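Local atomic coordinates of OxyA protein (Actinoplanes teichomyceticus, PDB entry 5HH3), a protein that is a haem-containing cytochrome P450 monooxygenase that probably carries out a phenolic coupling in glycopeptide antibiotic biosynthesis. Residues F8-V13 against G79-G84; R75-G80 against P290-D295; P258-L263 against R328-R333; L253-P258 against P370-A375. All blocks are in the same frame, centred on the assembly; numbering follows the deposited sequence.

Contact 1. Residues F8-V13 against G79-G84; sequences FEEINV and GGTAAG
Glu9, on the first turn of helix 8-19, approaches Thr81 in the loop after helix 75-78 with a CA to CA separation of 6.7 Å. The two side chains slide past each other in opposite directions. The aliphatic part of the glutamate rests on the hydroxyl, Glu9 CB lying 3.4 Å from Thr81 OG1, while the carboxylate runs on beside the backbone of Gly80 without bonding to it. Glu9 OE2 keeps a long, weak ion pair with Arg52 instead.

Glu10 meets the same threonine differently, tip to tip. A bend at chi2 (86°) brings its CD round, and Glu10 OE2 ends 3.1 Å from Thr81 CG2. That oxygen also receives hydrogens from two waters, water 1 at 2.9 Å and water 2 at 2.8 Å from Glu10 OE2. Each water accepts weakly from the loop backbone, water 1 from Ala83 N and water 2 from Ala82 N. Thr86 of the second subunit packs on Glu10, and Ile85 of that subunit on Ala83, so the contact borders the dimer interface.

The hydroxyl of Thr81 is engaged by Leu77 O, and no direct hydrogen bond joins helix to loop. The carboxylate of Glu10 is therefore linked to the loop amides through solvent, a compliant connection consistent with the poor order of Ala82 to Gly84.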
# COMPACT_ATOMS: atom_id res chain seq x y z
N PHE B 8 -8.42 0.08 -1.63
CA PHE B 8 -8.65 1.43 -2.15
C PHE B 8 -7.52 2.44 -1.97
O PHE B 8 -7.06 3.07 -2.95
CB PHE B 8 -9.94 1.99 -1.54
CG PHE B 8 -10.26 3.38 -1.99
CD1 PHE B 8 -10.59 3.64 -3.31
CD2 PHE B 8 -10.23 4.42 -1.09
CE1 PHE B 8 -10.86 4.94 -3.74
CE2 PHE B 8 -10.51 5.71 -1.50
CZ PHE B 8 -10.82 5.98 -2.83
N GLU B 9 -7.08 2.62 -0.74
CA GLU B 9 -5.99 3.55 -0.45
C GLU B 9 -4.69 3.07 -1.09
O GLU B 9 -3.98 3.85 -1.73
CB GLU B 9 -5.76 3.72 1.08
CG GLU B 9 -6.88 4.43 1.84
CD GLU B 9 -8.08 3.56 2.18
OE1 GLU B 9 -8.09 2.36 1.81
OE2 GLU B 9 -9.03 4.08 2.82
N GLU B 10 -4.40 1.77 -0.95
CA GLU B 10 -3.12 1.24 -1.41
C GLU B 10 -2.98 1.27 -2.95
O GLU B 10 -1.96 1.70 -3.46
CB GLU B 10 -2.90 -0.20 -0.91
CG GLU B 10 -2.75 -0.31 0.61
CD GLU B 10 -4.08 -0.44 1.35
OE1 GLU B 10 -5.15 -0.05 0.83
OE2 GLU B 10 -4.07 -0.96 2.47
N ILE B 11 -3.99 0.79 -3.67
CA ILE B 11 -3.92 0.73 -5.14
C ILE B 11 -3.78 2.13 -5.74
O ILE B 11 -3.00 2.34 -6.67
CB ILE B 11 -5.07 -0.11 -5.75
CG1 ILE B 11 -4.73 -0.54 -7.17
CG2 ILE B 11 -6.40 0.65 -5.74
CD1 ILE B 11 -3.57 -1.50 -7.28
N ASN B 12 -4.45 3.12 -5.14
CA ASN B 12 -4.38 4.48 -5.65
C ASN B 12 -3.12 5.25 -5.26
O ASN B 12 -2.70 6.13 -5.99
CB ASN B 12 -5.69 5.22 -5.35
CG ASN B 12 -6.83 4.65 -6.17
OD1 ASN B 12 -6.79 4.70 -7.42
ND2 ASN B 12 -7.78 4.02 -5.50
N VAL B 13 -2.51 4.88 -4.14
CA VAL B 13 -1.13 5.31 -3.83
C VAL B 13 -0.15 4.82 -4.92
O VAL B 13 0.67 5.58 -5.39
CB VAL B 13 -0.69 4.79 -2.43
CG1 VAL B 13 0.83 4.70 -2.27
CG2 VAL B 13 -1.29 5.68 -1.35
N GLY B 79 -5.35 6.21 8.66
CA GLY B 79 -6.07 5.43 9.67
C GLY B 79 -6.90 4.26 9.13
O GLY B 79 -7.22 3.34 9.88
N GLY B 80 -7.26 4.29 7.84
CA GLY B 80 -7.93 3.17 7.16
C GLY B 80 -7.01 2.22 6.39
O GLY B 80 -7.51 1.37 5.64
N THR B 81 -5.69 2.36 6.57
CA THR B 81 -4.67 1.60 5.85
C THR B 81 -3.67 0.96 6.82
O THR B 81 -3.29 1.57 7.83
CB THR B 81 -3.85 2.52 4.91
OG1 THR B 81 -4.69 3.52 4.33
CG2 THR B 81 -3.20 1.73 3.79
N ALA B 82 -3.25 -0.28 6.52
CA ALA B 82 -2.15 -0.92 7.25
C ALA B 82 -0.81 -0.19 7.03
O ALA B 82 0.03 -0.14 7.93
CB ALA B 82 -2.04 -2.39 6.89
N ALA B 83 -0.61 0.37 5.84
CA ALA B 83 0.55 1.24 5.54
C ALA B 83 0.73 2.43 6.51
O ALA B 83 1.86 2.89 6.70
CB ALA B 83 0.49 1.76 4.10
N GLY B 84 -0.36 2.93 7.11
CA GLY B 84 -0.31 4.10 8.01
C GLY B 84 0.03 3.84 9.48
O GLY B 84 -0.43 4.58 10.35
O HOH W 1 -1.47 -1.72 3.45
O HOH W 2 -5.70 -1.63 4.70

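Contact 2. Residues R75-G80 against P290-D295; sequences RLLYGG and PRVATD. With HEM (protoporphyrin IX containing Fe), chain G.
Leu77, on the short, weakly bonded helix 75-78, comes over Val292 of strand 291-293 with their CA atoms 5.9 Å apart. The strand belongs to the mixed five-stranded sheet of the P450 fold, next to strand 72-73, the outermost strand within this chain, and the chain leaving that strand folds back as the helix. Val292 CG2 presses into the backbone itself, 3.4 Å from Leu77 N, and touches Leu77 CB. Toward one end Leu76 CD1 meets Thr294 CG2 at 3.7 Å, the two side chains crossing at about a right angle. Toward the other, Leu77 CG, anti to the backbone N (chi1 -174°), heads for the proline; Leu77 CD1 lies 3.5 Å from Pro290 CB. Leu77 CD2 sits 3.8 Å above the centre of the Tyr78 ring. Tyr78 OH lies against Pro290 CD and is hydrogen-bonded to His289, a haem-binding residue. Leu76 and Val292 pack on Thr186 of the second subunit.

Arg291 starts away from the helix and serves the haem, whose iron holds a water opposite the axial Cys348. Both terminal nitrogens of Arg291 grip one propionate: Arg291 NH1 gives a nearly straight bond (175°) to haem O1D, and Arg291 NH2 lies 2.7 Å from haem O2D.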
# COMPACT_ATOMS: atom_id res chain seq x y z
N ARG B 75 -5.39 12.75 8.40
CA ARG B 75 -5.48 11.67 9.40
C ARG B 75 -6.36 10.50 9.00
O ARG B 75 -6.02 9.34 9.28
CB ARG B 75 -6.03 12.26 10.68
CG ARG B 75 -6.20 11.32 11.87
CD ARG B 75 -6.77 12.12 13.02
NE ARG B 75 -8.06 12.75 12.68
CZ ARG B 75 -9.27 12.18 12.79
NH1 ARG B 75 -9.41 10.93 13.24
NH2 ARG B 75 -10.36 12.86 12.44
N LEU B 76 -7.50 10.79 8.39
CA LEU B 76 -8.49 9.77 8.06
C LEU B 76 -8.07 8.78 6.96
O LEU B 76 -8.67 7.69 6.84
CB LEU B 76 -9.84 10.40 7.71
CG LEU B 76 -10.69 10.99 8.83
CD1 LEU B 76 -11.89 11.65 8.18
CD2 LEU B 76 -11.13 9.97 9.89
N LEU B 77 -7.08 9.14 6.13
CA LEU B 77 -6.63 8.23 5.08
C LEU B 77 -5.80 7.12 5.69
O LEU B 77 -6.17 5.94 5.64
CB LEU B 77 -5.82 8.94 4.00
CG LEU B 77 -5.49 8.00 2.83
CD1 LEU B 77 -5.95 8.63 1.53
CD2 LEU B 77 -4.01 7.60 2.77
N TYR B 78 -4.70 7.51 6.31
CA TYR B 78 -3.75 6.55 6.83
C TYR B 78 -4.31 5.70 7.98
O TYR B 78 -3.83 4.59 8.20
CB TYR B 78 -2.45 7.25 7.23
CG TYR B 78 -1.63 7.70 6.03
CD1 TYR B 78 -0.95 6.76 5.23
CD2 TYR B 78 -1.53 9.05 5.68
CE1 TYR B 78 -0.20 7.17 4.12
CE2 TYR B 78 -0.78 9.47 4.58
CZ TYR B 78 -0.11 8.53 3.81
OH TYR B 78 0.62 8.97 2.73
N GLY B 79 -5.35 6.21 8.66
CA GLY B 79 -6.07 5.43 9.67
C GLY B 79 -6.90 4.26 9.13
O GLY B 79 -7.22 3.34 9.88
N GLY B 80 -7.26 4.29 7.84
CA GLY B 80 -7.93 3.17 7.16
C GLY B 80 -7.01 2.22 6.39
O GLY B 80 -7.51 1.37 5.64
N PRO B 290 -2.15 11.99 0.26
CA PRO B 290 -3.56 12.08 -0.04
C PRO B 290 -4.43 12.51 1.14
O PRO B 290 -4.18 12.09 2.28
CB PRO B 290 -3.94 10.68 -0.51
CG PRO B 290 -2.72 9.85 -0.43
CD PRO B 290 -1.65 10.61 0.26
N ARG B 291 -5.40 13.37 0.83
CA ARG B 291 -6.34 13.90 1.78
C ARG B 291 -7.71 13.22 1.56
O ARG B 291 -8.08 12.98 0.41
CB ARG B 291 -6.54 15.41 1.56
CG ARG B 291 -5.30 16.32 1.53
CD ARG B 291 -4.64 16.38 2.84
NE ARG B 291 -3.74 17.54 3.04
CZ ARG B 291 -2.41 17.53 2.93
NH1 ARG B 291 -1.77 16.46 2.48
NH2 ARG B 291 -1.72 18.64 3.23
N VAL B 292 -8.47 12.97 2.63
CA VAL B 292 -9.84 12.46 2.51
C VAL B 292 -10.80 13.64 2.61
O VAL B 292 -10.66 14.44 3.52
CB VAL B 292 -10.21 11.46 3.62
CG1 VAL B 292 -11.60 10.86 3.36
CG2 VAL B 292 -9.19 10.35 3.70
N ALA B 293 -11.78 13.71 1.71
CA ALA B 293 -12.89 14.69 1.82
C ALA B 293 -13.81 14.36 2.98
O ALA B 293 -14.31 13.23 3.08
CB ALA B 293 -13.67 14.78 0.52
N THR B 294 -14.01 15.32 3.87
CA THR B 294 -14.96 15.21 4.95
C THR B 294 -16.28 15.95 4.67
O THR B 294 -17.20 15.90 5.47
CB THR B 294 -14.35 15.69 6.28
OG1 THR B 294 -13.92 17.04 6.15
CG2 THR B 294 -13.17 14.82 6.65
N ASP B 295 -16.36 16.67 3.55
CA ASP B 295 -17.65 17.16 3.04
C ASP B 295 -17.59 17.06 1.50
O ASP B 295 -16.53 16.88 0.93
CB ASP B 295 -17.89 18.59 3.52
CG ASP B 295 -19.36 19.02 3.41
OD1 ASP B 295 -20.21 18.25 2.87
OD2 ASP B 295 -19.66 20.15 3.87
CHA HEM G . 5.74 19.04 5.00
CHB HEM G . 9.82 19.25 7.61
CHC HEM G . 12.38 19.78 3.50
CHD HEM G . 8.30 19.64 0.95
C1A HEM G . 6.63 19.02 6.04
C2A HEM G . 6.28 18.75 7.39
C3A HEM G . 7.42 18.83 8.13
C4A HEM G . 8.49 19.13 7.24
CMA HEM G . 7.55 18.60 9.62
CAA HEM G . 4.88 18.47 7.91
CBA HEM G . 4.20 19.79 8.25
CGA HEM G . 2.77 19.66 8.75
O1A HEM G . 2.06 18.65 8.49
O2A HEM G . 2.27 20.59 9.43
C1B HEM G . 10.90 19.40 6.72
C2B HEM G . 12.28 19.47 7.11
C3B HEM G . 13.02 19.62 5.96
C4B HEM G . 12.03 19.64 4.85
CMB HEM G . 12.82 19.40 8.52
CAB HEM G . 14.48 19.79 5.75
CBB HEM G . 15.42 19.97 6.68
C1C HEM G . 11.52 19.78 2.42
C2C HEM G . 11.89 19.91 1.07
C3C HEM G . 10.71 19.86 0.32
C4C HEM G . 9.63 19.71 1.26
CMC HEM G . 13.31 20.05 0.54
CAC HEM G . 10.50 19.96 -1.15
CBC HEM G . 11.43 20.19 -2.07
C1D HEM G . 7.29 19.46 1.90
C2D HEM G . 5.88 19.33 1.47
C3D HEM G . 5.16 19.16 2.59
C4D HEM G . 6.15 19.18 3.69
CMD HEM G . 5.29 19.37 0.08
CAD HEM G . 3.65 18.99 2.65
CBD HEM G . 3.16 17.55 2.44
CGD HEM G . 1.63 17.47 2.51
O1D HEM G . 1.01 16.40 2.40
O2D HEM G . 0.91 18.47 2.66
NA HEM G . 7.99 19.26 5.96
NB HEM G . 10.82 19.53 5.39
NC HEM G . 10.16 19.71 2.52
ND HEM G . 7.41 19.40 3.24
FE HEM G . 9.03 19.47 4.27
O HOH W 3 9.10 17.37 4.28

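Contact 3. Residues P258-L263 against R328-R333; sequences PEQFAL and RFDITR
Gln260, on the first turn of helix 258-266, reaches across to the loop at Phe329 and Ile331. Its CB lies between apolar neighbours, 4.0 Å from Ile331 CG2 and slightly farther from Phe329 CE2. The chain then bends at chi2 (-149°), which carries CD over toward Phe329, where it nears both the carbonyl oxygen and ring atom CD2. At the tip the amide uses both its ends. Gln260 OE1 accepts from Ile331 N at 2.9 Å in an almost linear bond (177°), and Gln260 NE2 donates to Phe329 O at 2.8 Å, approaching from above that carbonyl's plane. NE2 has a further partner in Asp257.

Beside this amide, Phe261 CE2 and Phe329 CE2 touch at 3.7 Å; their rings are nearly parallel but slid apart, with little overlap. Leu263 CD2 closes the far end on Thr332 CG2 at 3.7 Å. The loop has its own bracing, an Asx turn in which Asp330 OD1 takes both Thr332 N and Thr332 OG1, within a type I turn ending at Arg333. Arg333 pairs with Glu277 close to Arg280, consistent with the Glu-Arg-Arg triad of P450s.

One glutamine amide thus satisfies two backbone groups of a loop without regular secondary structure. With acceptor and donor both engaged, the flip of that amide is settled.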
# COMPACT_ATOMS: atom_id res chain seq x y z
N PRO B 258 25.56 24.16 -17.36
CA PRO B 258 26.56 24.99 -16.70
C PRO B 258 26.47 26.51 -16.98
O PRO B 258 26.84 27.31 -16.11
CB PRO B 258 27.89 24.40 -17.20
CG PRO B 258 27.55 23.75 -18.50
CD PRO B 258 26.18 23.22 -18.32
N GLU B 259 25.96 26.90 -18.15
CA GLU B 259 25.94 28.32 -18.52
C GLU B 259 25.02 29.17 -17.64
O GLU B 259 25.36 30.28 -17.27
CB GLU B 259 25.66 28.50 -20.02
CG GLU B 259 26.84 28.03 -20.86
CD GLU B 259 26.62 28.06 -22.36
OE1 GLU B 259 25.46 27.93 -22.80
OE2 GLU B 259 27.61 28.21 -23.11
N GLN B 260 23.89 28.61 -17.23
CA GLN B 260 22.98 29.35 -16.34
C GLN B 260 23.55 29.52 -14.94
O GLN B 260 23.39 30.57 -14.33
CB GLN B 260 21.63 28.67 -16.30
CG GLN B 260 20.99 28.58 -17.68
CD GLN B 260 19.50 28.65 -17.62
OE1 GLN B 260 18.93 29.53 -16.99
NE2 GLN B 260 18.84 27.73 -18.30
N PHE B 261 24.26 28.51 -14.45
CA PHE B 261 24.90 28.61 -13.14
C PHE B 261 26.19 29.43 -13.16
O PHE B 261 26.61 29.90 -12.11
CB PHE B 261 25.13 27.22 -12.53
CG PHE B 261 23.86 26.58 -12.10
CD1 PHE B 261 23.30 26.87 -10.86
CD2 PHE B 261 23.18 25.73 -12.96
CE1 PHE B 261 22.10 26.29 -10.47
CE2 PHE B 261 21.97 25.16 -12.57
CZ PHE B 261 21.44 25.44 -11.33
N ALA B 262 26.80 29.60 -14.33
CA ALA B 262 27.90 30.57 -14.49
C ALA B 262 27.38 32.00 -14.27
O ALA B 262 28.10 32.86 -13.78
CB ALA B 262 28.56 30.44 -15.85
N LEU B 263 26.12 32.23 -14.64
CA LEU B 263 25.43 33.49 -14.40
C LEU B 263 25.19 33.71 -12.91
O LEU B 263 25.38 34.81 -12.41
CB LEU B 263 24.10 33.51 -15.16
CG LEU B 263 23.70 34.82 -15.84
CD1 LEU B 263 24.60 35.12 -17.03
CD2 LEU B 263 22.24 34.73 -16.27
N ARG B 328 10.80 25.82 -19.52
CA ARG B 328 12.20 25.41 -19.47
C ARG B 328 12.94 26.13 -18.35
O ARG B 328 12.57 27.26 -17.96
CB ARG B 328 12.90 25.64 -20.81
CG ARG B 328 12.44 24.70 -21.91
CD ARG B 328 13.07 25.05 -23.25
NE ARG B 328 12.40 24.33 -24.33
CZ ARG B 328 12.28 24.74 -25.59
NH1 ARG B 328 12.80 25.90 -25.99
NH2 ARG B 328 11.62 23.99 -26.47
N PHE B 329 13.94 25.47 -17.79
CA PHE B 329 14.75 26.07 -16.71
C PHE B 329 15.35 27.40 -17.18
O PHE B 329 16.03 27.45 -18.18
CB PHE B 329 15.86 25.12 -16.26
CG PHE B 329 16.73 25.67 -15.19
CD1 PHE B 329 16.18 26.12 -14.00
CD2 PHE B 329 18.11 25.75 -15.37
CE1 PHE B 329 16.98 26.63 -13.00
CE2 PHE B 329 18.92 26.26 -14.37
CZ PHE B 329 18.36 26.72 -13.18
N ASP B 330 15.05 28.46 -16.44
CA ASP B 330 15.49 29.81 -16.80
C ASP B 330 15.76 30.55 -15.50
O ASP B 330 14.85 31.08 -14.86
CB ASP B 330 14.44 30.53 -17.64
CG ASP B 330 14.81 31.99 -17.94
OD1 ASP B 330 15.94 32.42 -17.67
OD2 ASP B 330 13.94 32.71 -18.44
N ILE B 331 17.03 30.59 -15.14
CA ILE B 331 17.47 31.15 -13.88
C ILE B 331 17.19 32.66 -13.71
O ILE B 331 17.23 33.16 -12.59
CB ILE B 331 18.98 30.82 -13.68
CG1 ILE B 331 19.35 30.87 -12.20
CG2 ILE B 331 19.87 31.73 -14.52
CD1 ILE B 331 20.57 30.03 -11.90
N THR B 332 16.90 33.37 -14.81
CA THR B 332 16.57 34.81 -14.77
C THR B 332 15.05 35.10 -14.70
O THR B 332 14.66 36.26 -14.71
CB THR B 332 17.10 35.56 -16.03
OG1 THR B 332 16.33 35.16 -17.17
CG2 THR B 332 18.59 35.27 -16.29
N ARG B 333 14.21 34.07 -14.68
CA ARG B 333 12.76 34.26 -14.58
C ARG B 333 12.41 35.13 -13.36
O ARG B 333 12.84 34.86 -12.24
CB ARG B 333 12.03 32.92 -14.48
CG ARG B 333 10.50 33.01 -14.57
CD ARG B 333 9.81 31.71 -14.12
NE ARG B 333 10.39 30.57 -14.81
CZ ARG B 333 10.19 30.28 -16.10
NH1 ARG B 333 9.35 31.00 -16.86
NH2 ARG B 333 10.82 29.24 -16.63

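Contact 4. Residues L253-P258 against P370-A375; sequences LMADDP and PTLRLA
Water 4 is held between two backbone carbonyls, donating to Ala255 O at 2.7 Å and to Leu372 O at 2.9 Å. It joins the end of helix 225-256, the long central helix of the P450 fold, to the chain entering strand 373-374, where no direct hydrogen bond spans the gap. The backbones come close here, the CA atoms of Ala255 and Arg373 lying 4.6 Å apart.

Ala255 points its methyl at the strand, and Ala255 CB meets Arg373 CA and Leu374 N, each at 4.1 Å. Leu372 adds a branched apolar side chain. Its CG is anti to the backbone N (chi1 -167°), and Leu372 CD2 lies 4.4 Å from Ala255 CB, with Met254 CB only slightly farther. Leu374 starts obliquely, yet its end turns nearer the helix, whereas the side chain of Arg373 starts away from the helix, and its guanidinium makes a weak hydrogen bond to Trp397 O.

Strand 373-374 is an outer strand of a three-stranded antiparallel sheet, pairing through Arg373 and Ala375 with strand 394-396. Met254 extends the apolar patch onto helix 351-368, and Asp256 forms a salt bridge with Arg24.

Apart from the shared water, the contact is made of loose van der Waals approaches around an alanine. The small methyl allows near backbone-to-backbone approach, and the water answers two carbonyls that, both being acceptors, could not bond to each other.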
# COMPACT_ATOMS: atom_id res chain seq x y z
N LEU B 253 21.56 19.14 -12.38
CA LEU B 253 21.13 20.29 -13.17
C LEU B 253 22.29 21.25 -13.46
O LEU B 253 22.38 21.80 -14.57
CB LEU B 253 19.97 21.04 -12.50
CG LEU B 253 19.29 22.16 -13.31
CD1 LEU B 253 18.58 21.60 -14.52
CD2 LEU B 253 18.31 22.94 -12.46
N MET B 254 23.18 21.44 -12.48
CA MET B 254 24.38 22.27 -12.69
C MET B 254 25.36 21.70 -13.71
O MET B 254 25.85 22.43 -14.56
CB MET B 254 25.11 22.53 -11.38
CG MET B 254 24.28 23.34 -10.39
SD MET B 254 25.06 23.41 -8.77
CE MET B 254 26.63 24.14 -9.28
N ALA B 255 25.65 20.40 -13.62
CA ALA B 255 26.45 19.71 -14.63
C ALA B 255 25.74 19.70 -16.03
O ALA B 255 26.38 19.86 -17.06
CB ALA B 255 26.79 18.30 -14.17
N ASP B 256 24.42 19.56 -16.04
CA ASP B 256 23.65 19.55 -17.27
C ASP B 256 23.55 20.93 -17.95
O ASP B 256 23.54 21.00 -19.17
CB ASP B 256 22.24 19.00 -17.01
CG ASP B 256 21.49 18.68 -18.29
OD1 ASP B 256 21.85 17.71 -18.97
OD2 ASP B 256 20.57 19.43 -18.63
N ASP B 257 23.45 22.00 -17.17
CA ASP B 257 23.28 23.34 -17.73
C ASP B 257 24.26 24.33 -17.09
O ASP B 257 23.84 25.24 -16.37
CB ASP B 257 21.83 23.80 -17.59
CG ASP B 257 21.46 24.95 -18.56
OD1 ASP B 257 22.35 25.54 -19.18
OD2 ASP B 257 20.27 25.28 -18.69
N PRO B 258 25.56 24.16 -17.36
CA PRO B 258 26.56 24.99 -16.70
C PRO B 258 26.47 26.51 -16.98
O PRO B 258 26.84 27.31 -16.11
CB PRO B 258 27.89 24.40 -17.20
CG PRO B 258 27.55 23.75 -18.50
CD PRO B 258 26.18 23.22 -18.32
N PRO B 370 33.64 25.24 -11.21
CA PRO B 370 33.01 25.80 -12.42
C PRO B 370 33.09 24.92 -13.67
O PRO B 370 32.34 25.16 -14.62
CB PRO B 370 33.78 27.12 -12.63
CG PRO B 370 35.06 26.93 -11.91
CD PRO B 370 34.69 26.14 -10.69
N THR B 371 33.99 23.92 -13.67
CA THR B 371 34.13 22.93 -14.74
C THR B 371 33.36 21.62 -14.49
O THR B 371 33.56 20.63 -15.21
CB THR B 371 35.62 22.57 -14.92
OG1 THR B 371 36.17 22.22 -13.64
CG2 THR B 371 36.40 23.75 -15.49
N LEU B 372 32.47 21.61 -13.49
CA LEU B 372 31.72 20.41 -13.13
C LEU B 372 31.02 19.81 -14.36
O LEU B 372 30.39 20.54 -15.12
CB LEU B 372 30.66 20.75 -12.07
CG LEU B 372 29.99 19.57 -11.36
CD1 LEU B 372 30.99 18.98 -10.37
CD2 LEU B 372 28.74 20.04 -10.65
N ARG B 373 31.15 18.50 -14.55
CA ARG B 373 30.53 17.79 -15.67
C ARG B 373 30.24 16.35 -15.26
O ARG B 373 30.81 15.84 -14.30
CB ARG B 373 31.47 17.81 -16.90
CG ARG B 373 32.89 17.33 -16.59
CD ARG B 373 33.90 17.56 -17.71
NE ARG B 373 35.26 17.36 -17.18
CZ ARG B 373 35.86 16.18 -17.05
NH1 ARG B 373 37.06 16.13 -16.52
NH2 ARG B 373 35.28 15.03 -17.44
N LEU B 374 29.37 15.69 -16.02
CA LEU B 374 29.17 14.24 -15.89
C LEU B 374 30.47 13.52 -16.22
O LEU B 374 31.20 13.92 -17.13
CB LEU B 374 28.08 13.75 -16.84
CG LEU B 374 26.69 14.36 -16.72
CD1 LEU B 374 25.80 13.90 -17.86
CD2 LEU B 374 26.08 14.00 -15.38
N ALA B 375 30.79 12.48 -15.45
CA ALA B 375 31.98 11.67 -15.68
C ALA B 375 31.83 10.83 -16.95
O ALA B 375 32.77 10.71 -17.73
CB ALA B 375 32.25 10.77 -14.49
O HOH W 4 29.01 20.22 -17.60

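In the fold
The four contacts form two pairs on opposite sides of the chain's centre, and all are only partly buried. Contacts 1 and 2 touch, share Gly79 and Gly80, and both border the second subunit; yet contact 1 links the carboxylate of Glu10 to a poorly ordered loop through water, while contact 2 is apolar between helix and sheet and adjoins a haem propionate. Contacts 3 and 4, about 40 Å from the first pair between centres, hold the successive helices 225-256 and 258-266 and share Pro258, with Phe261 packing on Met254 and Phe329 on Leu253. Of this pair, contact 3 relies on direct side-chain-to-backbone hydrogen bonds, contact 4 on a bridging water and small apolar groups.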